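Local atomic coordinates of L-hydantoinase (Arthrobacter aurescens, PDB entry 1GKR), a protein that hydrolyses the cyclic amide bond of 5-substituted hydantoins, preferring aryl derivatives, with two zinc ions in each subunit of a homotetramer and a stereoselectivity that depends on the substrate. Residues V4-C9 / I45-K50; E19-V24 / A34-V39; E59-I64 / L309-G314; G85-I90 / L336-S341; A192-I197 / E209-V214. All blocks are in the same frame, centred on the assembly; numbering follows the deposited sequence.

Contact 1. Residues V4-C9 / I45-K50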
# COMPACT_ATOMS: atom_id res chain seq x y z
N VAL A 4 26.52 44.46 16.81
CA VAL A 4 27.54 43.42 16.77
C VAL A 4 27.66 42.79 15.40
O VAL A 4 26.68 42.73 14.64
CB VAL A 4 27.25 42.30 17.82
CG1 VAL A 4 25.84 41.84 17.69
CG2 VAL A 4 28.20 41.12 17.63
N ILE A 5 28.87 42.35 15.07
CA ILE A 5 29.15 41.70 13.81
C ILE A 5 29.87 40.40 14.10
O ILE A 5 30.89 40.38 14.80
CB ILE A 5 30.06 42.57 12.91
CG1 ILE A 5 29.24 43.69 12.29
CG2 ILE A 5 30.66 41.72 11.79
CD1 ILE A 5 30.07 44.60 11.40
N VAL A 6 29.34 39.31 13.57
CA VAL A 6 29.97 38.01 13.75
C VAL A 6 30.55 37.76 12.38
O VAL A 6 29.81 37.60 11.40
CB VAL A 6 28.93 36.90 14.06
CG1 VAL A 6 29.65 35.63 14.43
CG2 VAL A 6 28.00 37.35 15.17
N LYS A 7 31.88 37.75 12.27
CA LYS A 7 32.46 37.53 10.96
C LYS A 7 33.19 36.23 10.74
O LYS A 7 33.59 35.55 11.69
CB LYS A 7 33.33 38.72 10.57
CG LYS A 7 34.34 39.20 11.57
CD LYS A 7 34.78 40.59 11.13
CE LYS A 7 36.07 41.03 11.82
NZ LYS A 7 37.22 40.10 11.52
N ASN A 8 33.32 35.89 9.46
CA ASN A 8 33.97 34.67 9.02
C ASN A 8 33.16 33.49 9.49
O ASN A 8 33.68 32.57 10.12
CB ASN A 8 35.39 34.58 9.55
CG ASN A 8 36.20 35.80 9.19
OD1 ASN A 8 36.23 36.21 8.03
ND2 ASN A 8 36.85 36.40 10.19
N CYS A 9 31.87 33.53 9.19
CA CYS A 9 30.98 32.47 9.58
C CYS A 9 30.82 31.52 8.43
O CYS A 9 30.82 31.93 7.28
CB CYS A 9 29.58 33.00 9.89
SG CYS A 9 29.46 34.22 11.16
N ILE A 45 32.70 39.82 16.81
CA ILE A 45 33.00 38.44 17.13
C ILE A 45 33.58 37.80 15.88
O ILE A 45 33.00 37.89 14.79
CB ILE A 45 31.74 37.64 17.49
CG1 ILE A 45 30.90 38.37 18.54
CG2 ILE A 45 32.15 36.26 17.98
CD1 ILE A 45 31.43 38.25 19.91
N ASP A 46 34.73 37.14 16.02
CA ASP A 46 35.33 36.48 14.87
C ASP A 46 35.09 35.00 15.03
O ASP A 46 35.60 34.39 15.96
CB ASP A 46 36.83 36.74 14.83
CG ASP A 46 37.45 36.37 13.48
OD1 ASP A 46 37.03 35.36 12.87
OD2 ASP A 46 38.37 37.10 13.04
N ALA A 47 34.31 34.42 14.12
CA ALA A 47 34.02 32.99 14.19
C ALA A 47 35.22 32.19 13.68
O ALA A 47 35.32 30.98 13.88
CB ALA A 47 32.77 32.66 13.37
N GLY A 48 36.14 32.89 13.01
CA GLY A 48 37.33 32.26 12.49
C GLY A 48 37.06 31.12 11.54
O GLY A 48 37.86 30.18 11.43
N GLY A 49 35.92 31.18 10.85
CA GLY A 49 35.59 30.14 9.90
C GLY A 49 34.92 28.90 10.47
O GLY A 49 34.80 27.88 9.77
N LYS A 50 34.51 28.95 11.74
CA LYS A 50 33.84 27.79 12.32
C LYS A 50 32.39 27.80 11.84
O LYS A 50 31.91 28.81 11.32
CB LYS A 50 33.87 27.82 13.84
CG LYS A 50 35.27 27.87 14.43
CD LYS A 50 35.28 27.46 15.89
CE LYS A 50 36.50 28.00 16.61
NZ LYS A 50 36.42 29.50 16.64
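Val4 opens the contact by laying CG2 against Ile45 CG1, 4.0 Å away. At Ile5 the backbone does the work: Ile45 N donates to Ile5 O at 2.8 Å in an almost straight bond. Val6 is paired with Ile45 across the parallel strands, and its CG1, anti to the backbone N (chi1 -172°), rests 4.2 Å from Ile45 CB. Lys7 then straddles Asp46, giving its N to Ile45 O and its O to Ala47 N. Its side chain bends at the last torsion, chi4 60°, bringing NZ to within 3.6 Å of Asp46 OD2, a long salt bridge. At Asn8 the chain turns a corner. Asn8 ND2 meets Asp46 OD1 at 2.9 Å from above the carboxylate plane; the same oxygen takes Gly48 N in an Asx turn, so two donors grip it. Asn8 O accepts from Gly49 N at 2.7 Å, tying the corner to the type I' turn of Ala47 to Lys50. Cys9 SG lies 4.3 Å from Ala47 CB, a loose apolar contact. Within this small beta domain, strand 2-7 lies between strands 44-46 and 16-25; Val6 and Ile45 pack on strand 389-393, while Cys9 and Ala47 lean on Val52 of strand 51-62.

Contact 2. Residues E19-V24 / A34-V39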
# COMPACT_ATOMS: atom_id res chain seq x y z
N GLU A 19 29.31 31.11 3.07
CA GLU A 19 30.31 31.89 3.77
C GLU A 19 30.00 33.37 3.81
O GLU A 19 30.02 34.04 2.78
CB GLU A 19 31.67 31.69 3.12
CG GLU A 19 32.10 30.25 3.12
CD GLU A 19 33.39 30.04 2.35
OE1 GLU A 19 33.37 30.15 1.11
OE2 GLU A 19 34.43 29.78 3.00
N ALA A 20 29.72 33.90 5.01
CA ALA A 20 29.41 35.31 5.13
C ALA A 20 29.56 35.84 6.55
O ALA A 20 29.99 35.13 7.46
CB ALA A 20 28.00 35.57 4.65
N ASP A 21 29.22 37.11 6.72
CA ASP A 21 29.28 37.75 8.02
C ASP A 21 27.87 38.18 8.39
O ASP A 21 27.06 38.55 7.51
CB ASP A 21 30.18 38.99 7.98
CG ASP A 21 31.64 38.65 7.72
OD1 ASP A 21 32.00 37.45 7.75
OD2 ASP A 21 32.42 39.60 7.49
N ILE A 22 27.57 38.15 9.68
CA ILE A 22 26.25 38.54 10.16
C ILE A 22 26.32 39.85 10.93
O ILE A 22 27.12 40.01 11.84
CB ILE A 22 25.65 37.45 11.07
CG1 ILE A 22 25.60 36.13 10.30
CG2 ILE A 22 24.26 37.84 11.51
CD1 ILE A 22 25.27 34.95 11.14
N LEU A 23 25.48 40.78 10.51
CA LEU A 23 25.39 42.11 11.11
C LEU A 23 24.09 42.12 11.88
O LEU A 23 23.01 41.92 11.29
CB LEU A 23 25.29 43.20 10.04
CG LEU A 23 26.31 43.37 8.91
CD1 LEU A 23 27.51 44.14 9.40
CD2 LEU A 23 26.70 42.01 8.36
N VAL A 24 24.18 42.36 13.19
CA VAL A 24 22.99 42.40 14.00
C VAL A 24 22.76 43.76 14.63
O VAL A 24 23.69 44.44 15.07
CB VAL A 24 23.00 41.27 15.08
CG1 VAL A 24 24.36 40.64 15.13
CG2 VAL A 24 22.58 41.80 16.44
N ALA A 34 28.97 39.29 2.27
CA ALA A 34 30.21 38.61 1.95
C ALA A 34 31.42 39.26 2.60
O ALA A 34 32.37 38.57 2.97
CB ALA A 34 30.39 38.56 0.44
N ASP A 35 31.38 40.57 2.76
CA ASP A 35 32.49 41.29 3.35
C ASP A 35 32.04 42.50 4.17
O ASP A 35 31.21 43.30 3.70
CB ASP A 35 33.45 41.72 2.23
CG ASP A 35 34.56 42.63 2.72
OD1 ASP A 35 34.36 43.87 2.71
OD2 ASP A 35 35.62 42.10 3.11
N THR A 36 32.57 42.63 5.38
CA THR A 36 32.20 43.74 6.26
C THR A 36 33.40 44.65 6.61
O THR A 36 33.33 45.44 7.55
CB THR A 36 31.53 43.24 7.57
OG1 THR A 36 32.36 42.25 8.19
CG2 THR A 36 30.17 42.65 7.28
N SER A 37 34.47 44.52 5.84
CA SER A 37 35.70 45.31 6.03
C SER A 37 35.51 46.74 6.50
O SER A 37 36.24 47.22 7.37
CB SER A 37 36.51 45.34 4.74
OG SER A 37 37.23 44.13 4.57
N ASP A 38 34.53 47.43 5.94
CA ASP A 38 34.34 48.81 6.33
C ASP A 38 33.02 49.21 6.96
O ASP A 38 32.36 50.14 6.49
CB ASP A 38 34.64 49.72 5.14
CG ASP A 38 36.12 49.70 4.77
OD1 ASP A 38 36.96 50.09 5.62
OD2 ASP A 38 36.43 49.29 3.63
N VAL A 39 32.63 48.50 8.02
CA VAL A 39 31.41 48.82 8.74
C VAL A 39 31.77 48.84 10.21
O VAL A 39 32.64 48.07 10.64
CB VAL A 39 30.29 47.77 8.51
CG1 VAL A 39 29.73 47.89 7.11
CG2 VAL A 39 30.83 46.39 8.73
O HOH W 1 32.90 35.57 2.14
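Thr36 and Asp21 form the close-packed part of this contact. Thr36 OG1 donates to Asp21 OD2 at 2.7 Å, arriving on the anti side and 19° out of the carboxylate plane. The torsion that sets OG1 between the backbone N and the carbonyl carbon (chi1 52°) leaves CG2 on another side of CB, where it meets Leu23 tip to tip, 3.7 Å from both Leu23 CD1 and Leu23 CD2. The other carboxylate oxygen, Asp21 OD1, accepts from Asn8 N, so the buried acid joins the corner at the end of strand 2-7 to the loop. Strands 16-25 and 28-33 make an antiparallel hairpin, and 34-39 is the loop that leaves it and folds back over side chains of its first strand. An alanine at Thr36 would probably leave Asp21 OD2 without its hydroxyl donor and open a gap beside the Leu23 methyls. Toward solvent the contact is looser: the exposed Val39 touches Leu23 at about a right angle, with Val39 CG2 4.1 Å from Leu23 CD1. At the other end a water reaches from Ala34 O, 3.2 Å away, to Glu19 O in a weak bond. Val383 of a second subunit packs there on Ala20 and Ala34.

Contact 3. Residues E59-I64 / L309-G314. With ZN (zinc ion), chain F.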
# COMPACT_ATOMS: atom_id res chain seq x y z
N GLU A 59 11.21 21.90 21.19
CA GLU A 59 9.76 21.89 21.38
C GLU A 59 9.30 20.94 22.48
O GLU A 59 8.10 20.87 22.77
CB GLU A 59 9.07 21.43 20.09
CG GLU A 59 9.45 20.00 19.73
CD GLU A 59 8.88 19.53 18.39
OE1 GLU A 59 8.55 20.38 17.55
OE2 GLU A 59 8.80 18.29 18.19
N HIS A 60 10.22 20.21 23.08
CA HIS A 60 9.83 19.26 24.10
C HIS A 60 10.61 19.36 25.40
O HIS A 60 11.52 18.56 25.67
CB HIS A 60 9.93 17.86 23.52
CG HIS A 60 9.18 16.83 24.29
ND1 HIS A 60 8.72 15.66 23.73
CD2 HIS A 60 8.81 16.80 25.60
CE1 HIS A 60 8.09 14.95 24.66
NE2 HIS A 60 8.13 15.62 25.80
N VAL A 61 10.24 20.33 26.22
CA VAL A 61 10.93 20.56 27.47
C VAL A 61 10.01 20.48 28.69
O VAL A 61 8.88 21.01 28.68
CB VAL A 61 11.62 21.95 27.43
CG1 VAL A 61 12.43 22.20 28.70
CG2 VAL A 61 12.50 22.03 26.21
N HIS A 62 10.49 19.80 29.72
CA HIS A 62 9.76 19.65 30.98
C HIS A 62 10.61 20.18 32.15
O HIS A 62 11.13 19.40 32.96
CB HIS A 62 9.45 18.19 31.29
CG HIS A 62 8.59 17.51 30.28
ND1 HIS A 62 7.23 17.71 30.20
CD2 HIS A 62 8.89 16.57 29.34
CE1 HIS A 62 6.72 16.92 29.27
NE2 HIS A 62 7.71 16.22 28.73
N ILE A 63 10.79 21.50 32.23
CA ILE A 63 11.54 22.04 33.35
C ILE A 63 10.60 21.89 34.55
O ILE A 63 11.04 21.74 35.67
CB ILE A 63 11.90 23.52 33.13
CG1 ILE A 63 12.97 23.62 32.05
CG2 ILE A 63 12.38 24.14 34.44
CD1 ILE A 63 13.31 25.04 31.66
N ILE A 64 9.29 21.91 34.26
CA ILE A 64 8.23 21.74 35.25
C ILE A 64 8.02 22.97 36.12
O ILE A 64 7.01 23.66 35.97
CB ILE A 64 8.49 20.56 36.19
CG1 ILE A 64 8.84 19.30 35.39
CG2 ILE A 64 7.25 20.33 37.06
CD1 ILE A 64 7.65 18.54 34.87
N LEU A 309 13.45 16.97 16.31
CA LEU A 309 14.14 16.33 17.41
C LEU A 309 13.84 17.18 18.66
O LEU A 309 13.92 18.41 18.63
CB LEU A 309 15.63 16.29 17.12
CG LEU A 309 16.29 14.92 16.92
CD1 LEU A 309 15.39 13.98 16.18
CD2 LEU A 309 17.61 15.10 16.18
N GLY A 310 13.44 16.52 19.73
CA GLY A 310 13.13 17.22 20.97
C GLY A 310 13.81 16.45 22.08
O GLY A 310 13.85 15.22 22.03
N SER A 311 14.33 17.13 23.09
CA SER A 311 15.04 16.43 24.16
C SER A 311 14.17 15.65 25.13
O SER A 311 14.52 14.55 25.57
CB SER A 311 15.88 17.42 24.95
OG SER A 311 15.04 18.37 25.57
N ASP A 312 13.01 16.22 25.45
CA ASP A 312 12.11 15.63 26.44
C ASP A 312 12.85 15.68 27.79
O ASP A 312 12.77 14.77 28.62
CB ASP A 312 11.70 14.20 26.08
CG ASP A 312 10.53 13.71 26.93
OD1 ASP A 312 9.75 14.57 27.40
OD2 ASP A 312 10.38 12.49 27.13
N HIS A 313 13.60 16.76 27.97
CA HIS A 313 14.34 17.04 29.19
C HIS A 313 13.33 17.07 30.35
O HIS A 313 12.33 17.79 30.30
CB HIS A 313 15.00 18.42 29.06
CG HIS A 313 15.62 18.93 30.32
ND1 HIS A 313 16.92 18.66 30.67
CD2 HIS A 313 15.11 19.71 31.30
CE1 HIS A 313 17.19 19.26 31.82
NE2 HIS A 313 16.11 19.91 32.22
N GLY A 314 13.59 16.29 31.38
CA GLY A 314 12.67 16.25 32.50
C GLY A 314 13.31 15.57 33.68
O GLY A 314 13.70 14.40 33.60
ZN ZN F . 7.62 14.48 27.51
O HOH W 2 12.48 20.80 18.84
O HOH W 3 7.79 12.14 28.37
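His60 and Asp312 both carry CG anti to the backbone N (chi1 -163° and -167°), and their side chains run side by side toward one zinc ion; His62, with CG beside its backbone N (chi1 -61°), joins them from further along the strand. Zinc is bound by His60 NE2, His62 NE2 and Asp312 OD1, each at 2.1 Å. Asp312 CB stands over the face of the His60 ring, 3.8 Å from its centroid and almost on the normal, in a CH-pi contact, while Asp312 OD1 comes to the edge of the His62 ring in its plane. A water 2.5 Å from the zinc also donates to Asp312 OD2, and the carboxylated Lys147, through its carbamate, completes the site. This is the metal-binding heart of the amidohydrolase TIM barrel: the His-X-His pair at the end of strand 51-62 faces the aspartate that follows strand 308-309. From the second shell, Glu262 bonds His60 ND1 and, with the zinc bond at NE2, probably helps hold the ring's rotation. The backbones are joined by His62 N, which donates to His313 O at 2.8 Å, and by a weak bond from Asp312 N to His60 O. Ser311 OG accepts from His313 N at 3.2 Å, an ST turn around Asp312, and is also bonded to Asp58 OD2. An alanine at Ser311 would probably leave His313 N and Asp58 OD2 each short of a partner and the loop carrying Asp312 freer to shift. Just before Ser311, Gly310 passes beside His60 CB, where a side chain would run into it. His313 NE2 is hydrogen-bonded to Asp78 OD2 of helix 75-85.

Contact 4. Residues G85-I90 / L336-S341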
# COMPACT_ATOMS: atom_id res chain seq x y z
N GLY A 85 23.96 24.45 26.33
CA GLY A 85 23.68 23.39 25.37
C GLY A 85 23.34 23.92 23.98
O GLY A 85 23.13 23.14 23.07
N GLY A 86 23.29 25.24 23.83
CA GLY A 86 22.98 25.81 22.53
C GLY A 86 21.50 25.91 22.20
O GLY A 86 21.14 26.22 21.06
N ILE A 87 20.64 25.63 23.17
CA ILE A 87 19.20 25.70 22.96
C ILE A 87 18.74 27.10 23.36
O ILE A 87 18.62 27.41 24.54
CB ILE A 87 18.48 24.61 23.79
CG1 ILE A 87 18.93 23.24 23.29
CG2 ILE A 87 16.96 24.76 23.70
CD1 ILE A 87 18.30 22.09 24.03
N THR A 88 18.47 27.93 22.36
CA THR A 88 18.07 29.31 22.60
C THR A 88 16.59 29.56 22.85
O THR A 88 16.22 30.60 23.39
CB THR A 88 18.57 30.17 21.46
OG1 THR A 88 18.13 29.61 20.22
CG2 THR A 88 20.10 30.22 21.48
N THR A 89 15.71 28.66 22.41
CA THR A 89 14.31 28.84 22.76
C THR A 89 13.68 27.48 23.04
O THR A 89 13.93 26.49 22.34
CB THR A 89 13.47 29.66 21.71
OG1 THR A 89 12.52 28.81 21.08
CG2 THR A 89 14.33 30.32 20.69
N ILE A 90 12.91 27.43 24.12
CA ILE A 90 12.25 26.21 24.56
C ILE A 90 10.75 26.41 24.58
O ILE A 90 10.25 27.54 24.63
CB ILE A 90 12.69 25.83 26.00
CG1 ILE A 90 12.20 26.90 26.99
CG2 ILE A 90 14.20 25.74 26.10
CD1 ILE A 90 12.46 26.56 28.43
N LEU A 336 17.26 13.88 31.77
CA LEU A 336 17.63 15.27 31.47
C LEU A 336 18.22 15.22 30.07
O LEU A 336 18.68 14.17 29.64
CB LEU A 336 18.68 15.77 32.47
CG LEU A 336 18.23 15.79 33.93
CD1 LEU A 336 19.34 16.32 34.80
CD2 LEU A 336 17.02 16.67 34.09
N GLY A 337 18.20 16.34 29.36
CA GLY A 337 18.74 16.34 28.01
C GLY A 337 19.05 17.70 27.45
O GLY A 337 19.63 17.83 26.37
N LEU A 338 18.66 18.73 28.18
CA LEU A 338 18.88 20.10 27.75
C LEU A 338 20.35 20.44 27.52
O LEU A 338 20.68 21.25 26.66
CB LEU A 338 18.29 21.04 28.78
CG LEU A 338 17.29 22.06 28.30
CD1 LEU A 338 16.53 21.57 27.11
CD2 LEU A 338 16.34 22.36 29.47
N GLU A 339 21.23 19.83 28.29
CA GLU A 339 22.65 20.13 28.19
C GLU A 339 23.41 19.17 27.28
O GLU A 339 24.53 19.47 26.86
CB GLU A 339 23.26 20.14 29.59
CG GLU A 339 24.33 21.19 29.79
CD GLU A 339 24.74 21.35 31.23
OE1 GLU A 339 23.85 21.59 32.08
OE2 GLU A 339 25.95 21.24 31.52
N THR A 340 22.80 18.03 26.96
CA THR A 340 23.45 17.03 26.12
C THR A 340 22.85 16.78 24.73
O THR A 340 23.41 16.02 23.94
CB THR A 340 23.47 15.69 26.86
OG1 THR A 340 22.13 15.33 27.21
CG2 THR A 340 24.29 15.79 28.11
N SER A 341 21.72 17.41 24.43
CA SER A 341 21.07 17.20 23.15
C SER A 341 21.90 17.53 21.91
O SER A 341 22.13 16.65 21.07
CB SER A 341 19.78 17.99 23.11
OG SER A 341 19.09 17.65 21.93
O HOH W 4 21.85 20.73 23.76
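Gly85 and Glu339 bring their CA atoms to 4.4 Å where a helix end meets a loop: Gly86, at a positive phi of 83°, ends helix 75-85 in a Schellman motif before strand 87-92 begins, and 336-341 is a turn leading into helix 341-350. That turn is held by Gly337 O, which accepts from both Thr340 N and Ser341 N. With no side chain, Gly85 lets its CA lie 3.9 Å from Leu338 O; a CB here would point toward the loop and collide with that oxygen. A water joins the two backbones, donating to Gly85 O at 2.8 Å and to Leu338 O at 3.2 Å.

The side-chain contact is carried by Ile87 and Leu338, which cross at about a right angle. CG1 of Ile87 is anti to the carbonyl carbon (chi1 -63°), and with chi2 fully extended (180°) the end methyl reaches the loop: Ile87 CD1 is 3.6 Å from Leu338 CD1 and equally near Leu338 O. Ser341 CB lies at the margin, 4.5 Å from Ile87 CD1. Glu339 directs its side chain elsewhere, and its OE1 is bonded to Ser81 OG and Arg406 N. A hydrogen bond between Gly337 N and His313 ND1 ties the loop to His313, next to the zinc ligand Asp312; the side chain of Leu338 is about 8 Å, nearest atoms, from that of His62. Ala82 of helix 75-85 touches both Ile87 and Leu338, and Val56 of the neighbouring strand 51-62 packs on Ile87, so the loop rests on the first beta-alpha-beta crossover of the barrel.

Contact 5. Residues A192-I197 / E209-V214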
# COMPACT_ATOMS: atom_id res chain seq x y z
N ALA A 192 -2.37 -4.07 31.25
CA ALA A 192 -2.53 -5.52 31.16
C ALA A 192 -1.18 -6.21 31.09
O ALA A 192 -0.93 -7.18 31.81
CB ALA A 192 -3.37 -5.89 29.95
N LEU A 193 -0.31 -5.72 30.22
CA LEU A 193 1.01 -6.32 30.11
C LEU A 193 1.81 -6.19 31.41
O LEU A 193 2.55 -7.10 31.78
CB LEU A 193 1.76 -5.69 28.94
CG LEU A 193 1.15 -6.02 27.59
CD1 LEU A 193 1.89 -5.25 26.52
CD2 LEU A 193 1.24 -7.51 27.34
N GLN A 194 1.68 -5.06 32.10
CA GLN A 194 2.41 -4.88 33.35
C GLN A 194 2.06 -5.98 34.33
O GLN A 194 2.94 -6.55 34.97
CB GLN A 194 2.07 -3.55 34.00
CG GLN A 194 3.02 -2.44 33.65
CD GLN A 194 2.54 -1.11 34.18
OE1 GLN A 194 3.20 -0.09 34.02
NE2 GLN A 194 1.37 -1.10 34.82
N LYS A 195 0.77 -6.26 34.45
CA LYS A 195 0.30 -7.30 35.35
C LYS A 195 0.85 -8.64 34.95
O LYS A 195 1.38 -9.36 35.79
CB LYS A 195 -1.23 -7.34 35.40
CG LYS A 195 -1.83 -6.09 36.03
CD LYS A 195 -3.28 -6.27 36.46
CE LYS A 195 -3.79 -5.01 37.21
NZ LYS A 195 -5.14 -5.16 37.86
N GLN A 196 0.76 -8.99 33.68
CA GLN A 196 1.27 -10.29 33.24
C GLN A 196 2.76 -10.39 33.56
O GLN A 196 3.20 -11.36 34.18
CB GLN A 196 1.06 -10.50 31.74
CG GLN A 196 -0.35 -10.25 31.23
CD GLN A 196 -0.59 -10.84 29.84
OE1 GLN A 196 0.32 -10.93 29.01
NE2 GLN A 196 -1.84 -11.22 29.57
N ILE A 197 3.53 -9.38 33.15
CA ILE A 197 4.97 -9.36 33.37
C ILE A 197 5.38 -9.34 34.84
O ILE A 197 6.32 -10.04 35.23
CB ILE A 197 5.63 -8.18 32.62
CG1 ILE A 197 5.65 -8.50 31.12
CG2 ILE A 197 7.04 -7.94 33.11
CD1 ILE A 197 6.08 -7.35 30.25
N GLU A 209 10.65 -2.61 29.16
CA GLU A 209 10.49 -2.44 27.72
C GLU A 209 9.37 -3.34 27.19
O GLU A 209 8.54 -2.91 26.38
CB GLU A 209 11.81 -2.78 27.01
CG GLU A 209 11.94 -2.32 25.55
CD GLU A 209 11.29 -3.26 24.53
OE1 GLU A 209 11.25 -4.49 24.77
OE2 GLU A 209 10.84 -2.77 23.47
N ALA A 210 9.34 -4.58 27.66
CA ALA A 210 8.33 -5.53 27.20
C ALA A 210 6.92 -5.16 27.63
O ALA A 210 5.96 -5.57 26.98
CB ALA A 210 8.65 -6.91 27.69
N SER A 211 6.80 -4.40 28.72
CA SER A 211 5.47 -4.01 29.21
C SER A 211 4.85 -2.89 28.37
O SER A 211 3.65 -2.63 28.45
CB SER A 211 5.55 -3.60 30.69
OG SER A 211 6.25 -2.39 30.88
N GLN A 212 5.67 -2.23 27.56
CA GLN A 212 5.20 -1.17 26.68
C GLN A 212 5.84 -1.39 25.32
O GLN A 212 6.57 -0.55 24.83
CB GLN A 212 5.61 0.20 27.24
CG GLN A 212 5.19 0.41 28.69
CD GLN A 212 5.40 1.84 29.18
OE1 GLN A 212 5.38 2.09 30.39
NE2 GLN A 212 5.58 2.78 28.26
N PRO A 213 5.58 -2.56 24.70
CA PRO A 213 6.12 -2.96 23.40
C PRO A 213 5.79 -2.02 22.24
O PRO A 213 4.92 -1.16 22.36
CB PRO A 213 5.54 -4.36 23.20
CG PRO A 213 4.25 -4.29 23.92
CD PRO A 213 4.60 -3.55 25.18
N VAL A 214 6.48 -2.21 21.12
CA VAL A 214 6.25 -1.34 19.98
C VAL A 214 4.85 -1.50 19.40
O VAL A 214 4.25 -0.51 18.96
CB VAL A 214 7.28 -1.57 18.82
CG1 VAL A 214 8.68 -1.61 19.36
CG2 VAL A 214 6.97 -2.82 18.09
O HOH W 5 5.34 0.02 32.38
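Leu193 and Ser211 bring their CA atoms within 5.1 Å, the nearest backbone approach between helix 187-199 and the last turn of helix 205-211; beyond that turn the chain straightens through Gln212 to Pro213, the N-cap position of helix 214-231. Leu193 and Ile197 point at this helix end, and Gln194 runs past it.

Leu193 meets Pro213 tip to tip: with chi2 extended (175°), Leu193 CD1 reaches to 3.5 Å from Pro213 CD. Nearer its own backbone, Leu193 CB lies 3.6 Å from Ser211 O. One turn further on, Ile197 is extended along chi2 (171°), which brings CD1 over the peptide between Ala210 and Ser211. Ile197 CD1 is 3.4 Å from Ser211 N and 3.7 Å from Ala210 CB, so the single methyl serves both residues.

Gln194 adds a more polar flank. Its CG brushes Ser211 CB at 4.1 Å, and the extended chain carries the amide past the serine to a water. That water lies 2.7 Å from Gln194 OE1 and 3.0 Å from Ser211 OG, and it donates to Gln212 OE1 too, linking the two segments where no direct polar bond does. Ser211 OG is bonded as well to Tyr208 O in its own helix, and Gln212 NE2 to Glu185.

These helices come between barrel strands 179-182 and 234-237 in the chain, on the outer part of the amidohydrolase barrel. Trp329, in a loop, packs on Ile197 and Ser211. A third subunit also reaches helix 187-199: its Phe167 touches Leu193, and its Gln171 is hydrogen-bonded to Gln196.

How the contacts relate
Contacts 1 and 2 sit together in the small beta domain, centres 9 Å apart, sharing the neighbouring strands 2-7 and 16-25, with contact 2 nested inside the loop closed by contact 1. Both close before contacts 3 and 4 open. These belong to the catalytic barrel, centres 8 Å apart on the adjacent strands 51-62 and 87-92; their segments alternate, so each ties an early barrel strand to the chain around 309-341. Contact 5 is nested within both, its centre 25 Å from that of contact 3 and 52 Å from that of contact 1, across the chain's centre. The metal centre thus lies between the beta domain and contact 5, while contacts 2 and 5 meet different subunits.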